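Local coordinates for flagellar hook-associated protein 3 (Bacillus cereus, PDB 5ZIY), which probably forms part of the junction that joins the flagellar hook to the filament, at residues 12-15 against 16-20; 77-80 against 81-85; 141-144 against 145-149. One frame throughout, in Å; residues are numbered along the deposited sequence.

Contact 1. Residues 12-15 against 16-20; sequences FAIQ and HSLAN. With ZN (zinc ion), chain F.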
ATOM      1  N   PHE A  12      34.007  26.578  -0.783  1.00 44.33           N
ATOM      2  CA  PHE A  12      32.636  27.032  -1.031  1.00 42.64           C
ATOM      3  C   PHE A  12      31.880  25.992  -1.847  1.00 40.63           C
ATOM      4  O   PHE A  12      30.763  25.626  -1.480  1.00 39.87           O
ATOM      5  CB  PHE A  12      32.572  28.382  -1.761  1.00 44.39           C
ATOM      6  CG  PHE A  12      32.995  29.575  -0.929  1.00 48.30           C
ATOM      7  CD1 PHE A  12      32.796  29.615   0.454  1.00 50.00           C
ATOM      8  CD2 PHE A  12      33.533  30.699  -1.556  1.00 52.12           C
ATOM      9  CE1 PHE A  12      33.182  30.742   1.197  1.00 54.02           C
ATOM     10  CE2 PHE A  12      33.916  31.825  -0.831  1.00 55.38           C
ATOM     11  CZ  PHE A  12      33.745  31.853   0.546  1.00 55.45           C
ATOM     12  N   ALA A  13      32.481  25.523  -2.941  1.00 40.99           N
ATOM     13  CA  ALA A  13      31.817  24.579  -3.860  1.00 40.72           C
ATOM     14  C   ALA A  13      31.564  23.190  -3.229  1.00 38.72           C
ATOM     15  O   ALA A  13      30.481  22.639  -3.329  1.00 37.08           O
ATOM     16  CB  ALA A  13      32.620  24.446  -5.145  1.00 43.85           C
ATOM     17  N   ILE A  14      32.587  22.650  -2.578  1.00 40.00           N
ATOM     18  CA  ILE A  14      32.511  21.348  -1.914  1.00 39.85           C
ATOM     19  C   ILE A  14      31.472  21.357  -0.780  1.00 37.22           C
ATOM     20  O   ILE A  14      30.699  20.407  -0.634  1.00 36.29           O
ATOM     21  CB  ILE A  14      33.931  20.928  -1.377  1.00 42.82           C
ATOM     22  CG1 ILE A  14      34.887  20.638  -2.555  1.00 46.85           C
ATOM     23  CG2 ILE A  14      33.843  19.724  -0.470  1.00 42.33           C
ATOM     24  CD1 ILE A  14      36.262  20.041  -2.164  1.00 51.99           C
ATOM     25  N   GLN A  15      31.423  22.431   0.007  1.00 37.42           N
ATOM     26  CA  GLN A  15      30.414  22.531   1.079  1.00 36.10           C
ATOM     27  C   GLN A  15      29.014  22.695   0.523  1.00 33.22           C
ATOM     28  O   GLN A  15      28.086  22.105   1.016  1.00 31.24           O
ATOM     29  CB  GLN A  15      30.705  23.678   2.049  1.00 37.38           C
ATOM     30  CG  GLN A  15      32.049  23.569   2.775  1.00 42.83           C
ATOM     31  CD  GLN A  15      32.270  22.228   3.484  1.00 46.66           C
ATOM     32  OE1 GLN A  15      31.349  21.646   4.068  1.00 47.59           O
ATOM     33  NE2 GLN A  15      33.505  21.741   3.437  1.00 50.07           N
ATOM     34  N   HIS A  16      28.856  23.521  -0.492  1.00 33.71           N
ATOM     35  CA  HIS A  16      27.553  23.636  -1.113  1.00 32.58           C
ATOM     36  C   HIS A  16      27.068  22.270  -1.569  1.00 30.83           C
ATOM     37  O   HIS A  16      25.927  21.910  -1.294  1.00 29.95           O
ATOM     38  CB  HIS A  16      27.573  24.585  -2.306  1.00 34.04           C
ATOM     39  CG  HIS A  16      26.259  24.673  -2.995  1.00 36.46           C
ATOM     40  ND1 HIS A  16      25.192  25.367  -2.468  1.00 37.91           N
ATOM     41  CD2 HIS A  16      25.819  24.123  -4.151  1.00 39.71           C
ATOM     42  CE1 HIS A  16      24.161  25.263  -3.281  1.00 40.44           C
ATOM     43  NE2 HIS A  16      24.516  24.519  -4.315  1.00 41.45           N
ATOM     44  N   SER A  17      27.911  21.521  -2.276  1.00 31.97           N
ATOM     45  CA  SER A  17      27.489  20.226  -2.803  1.00 31.79           C
ATOM     46  C   SER A  17      27.211  19.284  -1.637  1.00 30.11           C
ATOM     47  O   SER A  17      26.196  18.618  -1.608  1.00 28.69           O
ATOM     48  CB  SER A  17      28.532  19.621  -3.728  1.00 34.67           C
ATOM     49  OG  SER A  17      29.072  20.574  -4.640  1.00 37.38           O
ATOM     50  N   LEU A  18      28.094  19.263  -0.642  1.00 31.10           N
ATOM     51  CA  LEU A  18      27.889  18.392   0.514  1.00 30.98           C
ATOM     52  C   LEU A  18      26.574  18.681   1.227  1.00 28.58           C
ATOM     53  O   LEU A  18      25.929  17.753   1.663  1.00 27.19           O
ATOM     54  CB  LEU A  18      29.066  18.446   1.513  1.00 33.60           C
ATOM     55  CG  LEU A  18      30.350  17.713   1.115  1.00 36.78           C
ATOM     56  CD1 LEU A  18      31.459  18.097   2.050  1.00 39.41           C
ATOM     57  CD2 LEU A  18      30.136  16.202   1.124  1.00 40.17           C
ATOM     58  N   ALA A  19      26.146  19.940   1.312  1.00 28.87           N
ATOM     59  CA  ALA A  19      24.842  20.228   1.943  1.00 27.89           C
ATOM     60  C   ALA A  19      23.643  19.733   1.107  1.00 27.40           C
ATOM     61  O   ALA A  19      22.580  19.327   1.650  1.00 27.43           O
ATOM     62  CB  ALA A  19      24.708  21.715   2.218  1.00 28.87           C
ATOM     63  N   ASN A  20      23.761  19.814  -0.213  1.00 27.08           N
ATOM     64  CA  ASN A  20      22.718  19.230  -1.071  1.00 25.98           C
ATOM     65  C   ASN A  20      22.652  17.707  -0.885  1.00 24.84           C
ATOM     66  O   ASN A  20      21.567  17.138  -0.803  1.00 23.02           O
ATOM     67  CB  ASN A  20      22.966  19.569  -2.524  1.00 26.98           C
ATOM     68  CG  ASN A  20      22.444  20.968  -2.892  1.00 31.11           C
ATOM     69  OD1 ASN A  20      23.046  21.676  -3.711  1.00 36.29           O
ATOM     70  ND2 ASN A  20      21.292  21.341  -2.328  1.00 29.94           N
TER
HETATM   71 ZN    ZN F 304      25.275  27.014  -0.974  1.00 55.95          ZN

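Contact 2. Residues 77-80 against 81-85; sequences DQIL and KQVVY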
ATOM      1  N   ASP A  77     -14.438 -13.165   7.556  1.00 33.97           N
ATOM      2  CA  ASP A  77     -14.745 -11.970   8.347  1.00 34.01           C
ATOM      3  C   ASP A  77     -13.539 -11.439   9.131  1.00 32.53           C
ATOM      4  O   ASP A  77     -13.365 -10.222   9.243  1.00 30.90           O
ATOM      5  CB  ASP A  77     -15.916 -12.261   9.290  1.00 36.16           C
ATOM      6  CG  ASP A  77     -16.442 -11.025   9.977  1.00 39.01           C
ATOM      7  OD1 ASP A  77     -17.105 -10.206   9.309  1.00 39.52           O
ATOM      8  OD2 ASP A  77     -16.204 -10.907  11.208  1.00 44.22           O
ATOM      9  N   GLN A  78     -12.722 -12.324   9.675  1.00 32.66           N
ATOM     10  CA  GLN A  78     -11.477 -11.895  10.307  1.00 33.19           C
ATOM     11  C   GLN A  78     -10.571 -11.223   9.253  1.00 30.46           C
ATOM     12  O   GLN A  78      -9.931 -10.200   9.508  1.00 29.55           O
ATOM     13  CB  GLN A  78     -10.704 -13.072  10.925  1.00 35.12           C
ATOM     14  CG  GLN A  78     -11.379 -13.832  12.085  1.00 40.51           C
ATOM     15  CD  GLN A  78     -10.472 -14.949  12.682  1.00 46.63           C
ATOM     16  OE1 GLN A  78     -10.726 -16.141  12.478  1.00 51.54           O
ATOM     17  NE2 GLN A  78      -9.406 -14.553  13.408  1.00 47.86           N
ATOM     18  N   ILE A  79     -10.518 -11.833   8.075  1.00 28.91           N
ATOM     19  CA  ILE A  79      -9.711 -11.334   6.980  1.00 26.54           C
ATOM     20  C   ILE A  79     -10.228  -9.969   6.539  1.00 23.97           C
ATOM     21  O   ILE A  79      -9.448  -9.057   6.265  1.00 23.54           O
ATOM     22  CB  ILE A  79      -9.659 -12.390   5.833  1.00 26.73           C
ATOM     23  CG1 ILE A  79      -8.785 -13.580   6.286  1.00 28.78           C
ATOM     24  CG2 ILE A  79      -9.047 -11.844   4.561  1.00 24.84           C
ATOM     25  CD1 ILE A  79      -8.782 -14.787   5.299  1.00 28.52           C
ATOM     26  N   LEU A  80     -11.536  -9.809   6.492  1.00 22.33           N
ATOM     27  CA  LEU A  80     -12.097  -8.522   6.137  1.00 21.86           C
ATOM     28  C   LEU A  80     -11.599  -7.446   7.139  1.00 21.42           C
ATOM     29  O   LEU A  80     -11.147  -6.362   6.748  1.00 19.39           O
ATOM     30  CB  LEU A  80     -13.627  -8.588   6.109  1.00 22.20           C
ATOM     31  CG  LEU A  80     -14.328  -7.234   6.107  1.00 23.69           C
ATOM     32  CD1 LEU A  80     -14.122  -6.536   4.805  1.00 21.48           C
ATOM     33  CD2 LEU A  80     -15.822  -7.425   6.354  1.00 27.89           C
ATOM     34  N   LYS A  81     -11.666  -7.766   8.425  1.00 22.77           N
ATOM     35  CA  LYS A  81     -11.194  -6.841   9.452  1.00 24.18           C
ATOM     36  C   LYS A  81      -9.697  -6.530   9.301  1.00 22.52           C
ATOM     37  O   LYS A  81      -9.286  -5.405   9.435  1.00 20.68           O
ATOM     38  CB  LYS A  81     -11.522  -7.380  10.853  1.00 26.81           C
ATOM     39  CG  LYS A  81     -13.037  -7.476  11.124  1.00 29.95           C
ATOM     40  CD  LYS A  81     -13.303  -7.919  12.591  1.00 37.85           C
ATOM     41  CE  LYS A  81     -14.672  -8.616  12.813  1.00 41.01           C
ATOM     42  NZ  LYS A  81     -15.807  -7.993  12.054  1.00 40.64           N
ATOM     43  N   GLN A  82      -8.891  -7.523   8.960  1.00 23.34           N
ATOM     44  CA  GLN A  82      -7.452  -7.308   8.861  1.00 22.86           C
ATOM     45  C   GLN A  82      -7.181  -6.396   7.669  1.00 21.53           C
ATOM     46  O   GLN A  82      -6.339  -5.493   7.742  1.00 19.27           O
ATOM     47  CB  GLN A  82      -6.745  -8.652   8.688  1.00 25.40           C
ATOM     48  CG  GLN A  82      -5.276  -8.601   8.277  1.00 27.55           C
ATOM     49  CD  GLN A  82      -4.362  -8.172   9.415  1.00 33.06           C
ATOM     50  OE1 GLN A  82      -4.812  -7.616  10.428  1.00 35.37           O
ATOM     51  NE2 GLN A  82      -3.058  -8.459   9.264  1.00 36.72           N
ATOM     52  N   VAL A  83      -7.921  -6.607   6.568  1.00 20.31           N
ATOM     53  CA  VAL A  83      -7.695  -5.820   5.357  1.00 19.13           C
ATOM     54  C   VAL A  83      -8.136  -4.374   5.535  1.00 18.53           C
ATOM     55  O   VAL A  83      -7.497  -3.465   5.004  1.00 18.14           O
ATOM     56  CB  VAL A  83      -8.400  -6.449   4.116  1.00 19.52           C
ATOM     57  CG1 VAL A  83      -8.313  -5.531   2.913  1.00 17.80           C
ATOM     58  CG2 VAL A  83      -7.754  -7.804   3.805  1.00 18.38           C
ATOM     59  N   VAL A  84      -9.243  -4.163   6.246  1.00 18.71           N
ATOM     60  CA  VAL A  84      -9.667  -2.818   6.598  1.00 17.94           C
ATOM     61  C   VAL A  84      -8.580  -2.128   7.489  1.00 18.59           C
ATOM     62  O   VAL A  84      -8.229  -1.003   7.243  1.00 18.26           O
ATOM     63  CB  VAL A  84     -11.042  -2.798   7.282  1.00 18.36           C
ATOM     64  CG1 VAL A  84     -11.364  -1.396   7.792  1.00 18.81           C
ATOM     65  CG2 VAL A  84     -12.131  -3.199   6.334  1.00 18.78           C
ATOM     66  N   TYR A  85      -8.056  -2.818   8.491  1.00 19.83           N
ATOM     67  CA  TYR A  85      -6.925  -2.309   9.289  1.00 21.53           C
ATOM     68  C   TYR A  85      -5.760  -1.888   8.397  1.00 19.49           C
ATOM     69  O   TYR A  85      -5.282  -0.766   8.501  1.00 18.91           O
ATOM     70  CB  TYR A  85      -6.513  -3.364  10.314  1.00 24.33           C
ATOM     71  CG  TYR A  85      -5.134  -3.289  10.952  1.00 29.87           C
ATOM     72  CD1 TYR A  85      -4.833  -2.391  11.997  1.00 34.50           C
ATOM     73  CD2 TYR A  85      -4.147  -4.207  10.584  1.00 35.16           C
ATOM     74  CE1 TYR A  85      -3.546  -2.390  12.608  1.00 36.97           C
ATOM     75  CE2 TYR A  85      -2.886  -4.213  11.181  1.00 37.53           C
ATOM     76  CZ  TYR A  85      -2.579  -3.309  12.173  1.00 40.17           C
ATOM     77  OH  TYR A  85      -1.278  -3.400  12.713  1.00 45.88           O
TER

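Contact 3. Residues 141-144 against 145-149; sequences SPVI and KTLKQ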
ATOM      1  N   SER A 141     -11.429  -0.140  -2.213  1.00 17.14           N
ATOM      2  CA  SER A 141     -12.868  -0.267  -2.018  1.00 18.30           C
ATOM      3  C   SER A 141     -13.400  -1.561  -2.605  1.00 18.80           C
ATOM      4  O   SER A 141     -14.194  -2.240  -1.969  1.00 19.10           O
ATOM      5  CB  SER A 141     -13.652   0.948  -2.548  1.00 19.19           C
ATOM      6  OG  SER A 141     -13.421   2.009  -1.681  1.00 21.08           O
ATOM      7  N   PRO A 142     -12.932  -1.951  -3.795  1.00 19.69           N
ATOM      8  CA  PRO A 142     -13.578  -3.179  -4.266  1.00 20.33           C
ATOM      9  C   PRO A 142     -13.032  -4.437  -3.576  1.00 20.35           C
ATOM     10  O   PRO A 142     -13.761  -5.431  -3.458  1.00 22.02           O
ATOM     11  CB  PRO A 142     -13.332  -3.185  -5.810  1.00 21.59           C
ATOM     12  CG  PRO A 142     -12.754  -1.884  -6.165  1.00 21.52           C
ATOM     13  CD  PRO A 142     -12.165  -1.279  -4.859  1.00 19.95           C
ATOM     14  N   VAL A 143     -11.784  -4.391  -3.112  1.00 18.74           N
ATOM     15  CA  VAL A 143     -11.236  -5.450  -2.314  1.00 18.45           C
ATOM     16  C   VAL A 143     -12.112  -5.726  -1.131  1.00 18.42           C
ATOM     17  O   VAL A 143     -12.513  -6.862  -0.904  1.00 19.10           O
ATOM     18  CB  VAL A 143      -9.833  -5.123  -1.817  1.00 17.50           C
ATOM     19  CG1 VAL A 143      -9.380  -6.144  -0.799  1.00 17.53           C
ATOM     20  CG2 VAL A 143      -8.890  -5.121  -2.995  1.00 17.85           C
ATOM     21  N   ILE A 144     -12.424  -4.661  -0.392  1.00 17.86           N
ATOM     22  CA  ILE A 144     -13.186  -4.769   0.848  1.00 18.05           C
ATOM     23  C   ILE A 144     -14.633  -5.170   0.574  1.00 19.12           C
ATOM     24  O   ILE A 144     -15.181  -6.008   1.266  1.00 19.67           O
ATOM     25  CB  ILE A 144     -13.114  -3.444   1.665  1.00 17.56           C
ATOM     26  CG1 ILE A 144     -11.671  -3.136   2.011  1.00 16.66           C
ATOM     27  CG2 ILE A 144     -14.019  -3.498   2.917  1.00 18.22           C
ATOM     28  CD1 ILE A 144     -11.389  -1.676   2.468  1.00 16.79           C
ATOM     29  N   LYS A 145     -15.253  -4.573  -0.438  1.00 19.64           N
ATOM     30  CA  LYS A 145     -16.663  -4.879  -0.744  1.00 20.93           C
ATOM     31  C   LYS A 145     -16.825  -6.334  -1.109  1.00 21.61           C
ATOM     32  O   LYS A 145     -17.769  -6.966  -0.658  1.00 22.40           O
ATOM     33  CB  LYS A 145     -17.199  -3.999  -1.874  1.00 21.76           C
ATOM     34  CG  LYS A 145     -17.354  -2.554  -1.437  1.00 24.17           C
ATOM     35  CD  LYS A 145     -17.643  -1.589  -2.579  1.00 27.81           C
ATOM     36  CE  LYS A 145     -18.002  -0.187  -2.032  1.00 30.01           C
ATOM     37  NZ  LYS A 145     -17.893   0.920  -3.044  1.00 32.12           N
ATOM     38  N   THR A 146     -15.891  -6.852  -1.922  1.00 21.51           N
ATOM     39  CA  THR A 146     -15.902  -8.259  -2.297  1.00 22.41           C
ATOM     40  C   THR A 146     -15.741  -9.147  -1.043  1.00 22.19           C
ATOM     41  O   THR A 146     -16.496 -10.083  -0.872  1.00 23.17           O
ATOM     42  CB  THR A 146     -14.824  -8.584  -3.340  1.00 22.63           C
ATOM     43  OG1 THR A 146     -15.049  -7.781  -4.513  1.00 23.24           O
ATOM     44  CG2 THR A 146     -14.854 -10.087  -3.736  1.00 23.98           C
ATOM     45  N   LEU A 147     -14.789  -8.826  -0.153  1.00 21.13           N
ATOM     46  CA  LEU A 147     -14.586  -9.670   1.045  1.00 21.33           C
ATOM     47  C   LEU A 147     -15.899  -9.674   1.875  1.00 21.94           C
ATOM     48  O   LEU A 147     -16.325 -10.705   2.392  1.00 22.88           O
ATOM     49  CB  LEU A 147     -13.402  -9.184   1.911  1.00 20.41           C
ATOM     50  CG  LEU A 147     -11.989  -9.443   1.359  1.00 20.40           C
ATOM     51  CD1 LEU A 147     -10.913  -8.768   2.303  1.00 19.77           C
ATOM     52  CD2 LEU A 147     -11.722 -10.922   1.147  1.00 21.37           C
ATOM     53  N   LYS A 148     -16.542  -8.523   1.978  1.00 21.64           N
ATOM     54  CA  LYS A 148     -17.780  -8.443   2.748  1.00 23.20           C
ATOM     55  C   LYS A 148     -18.919  -9.294   2.177  1.00 24.44           C
ATOM     56  O   LYS A 148     -19.611  -9.969   2.918  1.00 24.72           O
ATOM     57  CB  LYS A 148     -18.202  -7.000   2.938  1.00 22.62           C
ATOM     58  CG  LYS A 148     -19.376  -6.867   3.878  1.00 26.21           C
ATOM     59  CD  LYS A 148     -19.940  -5.502   3.854  1.00 27.57           C
ATOM     60  CE  LYS A 148     -21.158  -5.384   4.773  1.00 30.98           C
ATOM     61  NZ  LYS A 148     -22.370  -5.422   3.932  1.00 34.55           N
ATOM     62  N   GLN A 149     -19.101  -9.283   0.865  1.00 25.69           N
ATOM     63  CA  GLN A 149     -20.103 -10.134   0.242  1.00 27.69           C
ATOM     64  C   GLN A 149     -19.701 -11.630   0.343  1.00 27.68           C
ATOM     65  O   GLN A 149     -20.567 -12.510   0.337  1.00 27.27           O
ATOM     66  CB  GLN A 149     -20.335  -9.751  -1.228  1.00 28.35           C
ATOM     67  CG  GLN A 149     -20.761  -8.313  -1.485  1.00 32.44           C
ATOM     68  CD  GLN A 149     -20.707  -7.972  -2.988  1.00 39.81           C
ATOM     69  OE1 GLN A 149     -21.388  -8.617  -3.805  1.00 44.13           O
ATOM     70  NE2 GLN A 149     -19.873  -6.979  -3.359  1.00 41.12           N
TER

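Contact 1. Residues 12-15 against 16-20
The imidazole of H16 meets a zinc ion at ND1, 2.2 Å away, with the metal tilted somewhat off the ring plane rather than lying over a face. At the base of the same side chain, CB rests on the carbonyl O of F12, one helical turn back. This is a stretch of about two and a half turns of the long helix 8-60, part of the flagellin-type N-terminal helical region, and the contact lies at the protein surface. CG of H16 is anti to the backbone N (chi1 178°), which carries the ring outward from the helix and brings ND1 round to the metal. The carboxamide of Q15 belongs to a chain bent at chi2; its OE1 approaches CD1 of L18 at 4.1 Å, the two side chains slanting across each other. I14 and L18 instead run side by side and point the same way, their branches CG2 and CD1 3.8 Å apart. CG of L18 also sits 3.2 Å from I14 O, beyond the oxygen that accepts the backbone N of L18. S17 and L18 both touch L204 of helix 162-204, and L18 also touches N201, so this stretch packs against the far end of the chain. A13 O is gripped twice: S17 N donates from one side of its carbonyl plane at 3.0 Å, and the S17 hydroxyl OG from the opposite side at 2.8 Å.

Contact 2. Residues 77-80 against 81-85
D77 and K81, four residues apart, form a salt bridge along the surface of the helix, with OD2 of D77 3.1 Å from NZ of K81. Its hydrogen bond is weak, and the second carboxylate oxygen, OD1, stands back at 3.8 Å from the same NZ, so the ammonium favours one oxygen. The lysine leaves the backbone with CG anti to its carbonyl carbon, laying CG 3.3 Å from D77 O. From there the chain stays extended until its last torsion, where a bend (chi4 -40°) turns NZ back to the carboxylate. D77 does its share by holding CG anti to the backbone N, and the two side chains meet at a slant; the aspartate also touches S151 of helix 137-155. This i to i+4 pairing runs along helix 67-87, in the flagellin N-terminal helical region, on a stretch whose other side is buried. On that buried side I79 lies on S48, R51 and L55 of helix 8-60. The valines pack back on the preceding turn through the same branch: CG2, which lies beside the backbone N, comes 3.2 Å from I79 O in V83 and 3.3 Å from L80 O in V84. I79 and V83 also meet through their side chains, CG2 to CG2 at 4.3 Å. L80 and V84 lie side by side, pointing the same way, with L80 CD1 4.2 Å from V84 CG2.

Contact 3. Residues 141-144 against 145-149
T146 turns its hydroxyl back along the helix toward P142, bringing OG1 within 2.9 Å of P142 O. The backbone N of T146 donates to that same oxygen at 3.0 Å. OG1 is anti to the carbonyl carbon (chi1 -59°) and sits beside the backbone N, which brings the hydroxyl within reach of P142 O. Next to it K145 runs out extended, its CG only 3.2 Å from S141 O, the oxygen that also accepts the backbone N of K145. On the other side of the helix, V143 CG1 and L147 CD1 meet at 4.3 Å. All of this lies at a kink in helix 137-155, where the N atoms of P142 and V143 make no bond to the preceding turn. Farther out, OG1 of T146 is also hydrogen-bonded to E168 of helix 162-204, and N172 adds a weak bond. S141 OG bonds to G111 O, tying the kinked turn to a loop, and F107 touches both S141 and I144. V143 and L147 rest on L49 of helix 8-60, with A52 also touching L147.

Each contact lies within a continuous run of one helix, so none of them closes a loop; they follow in series along the chain, with no nesting or crossing. Contact 1 comes first, near the start of helix 8-60, where it meets the end of helix 162-204. Its centre lies about 50 Å from that of contact 2, on the opposite side of the chain's centre. Contact 2 follows on helix 67-87, and contact 3 on helix 137-155 after the two small antiparallel sheets. These two touch directly, their centres about 10 Å apart: L80 and V84 pack on I144, and V83 on V143 and L147. Both also lean on helix 8-60, so three helices share one interface.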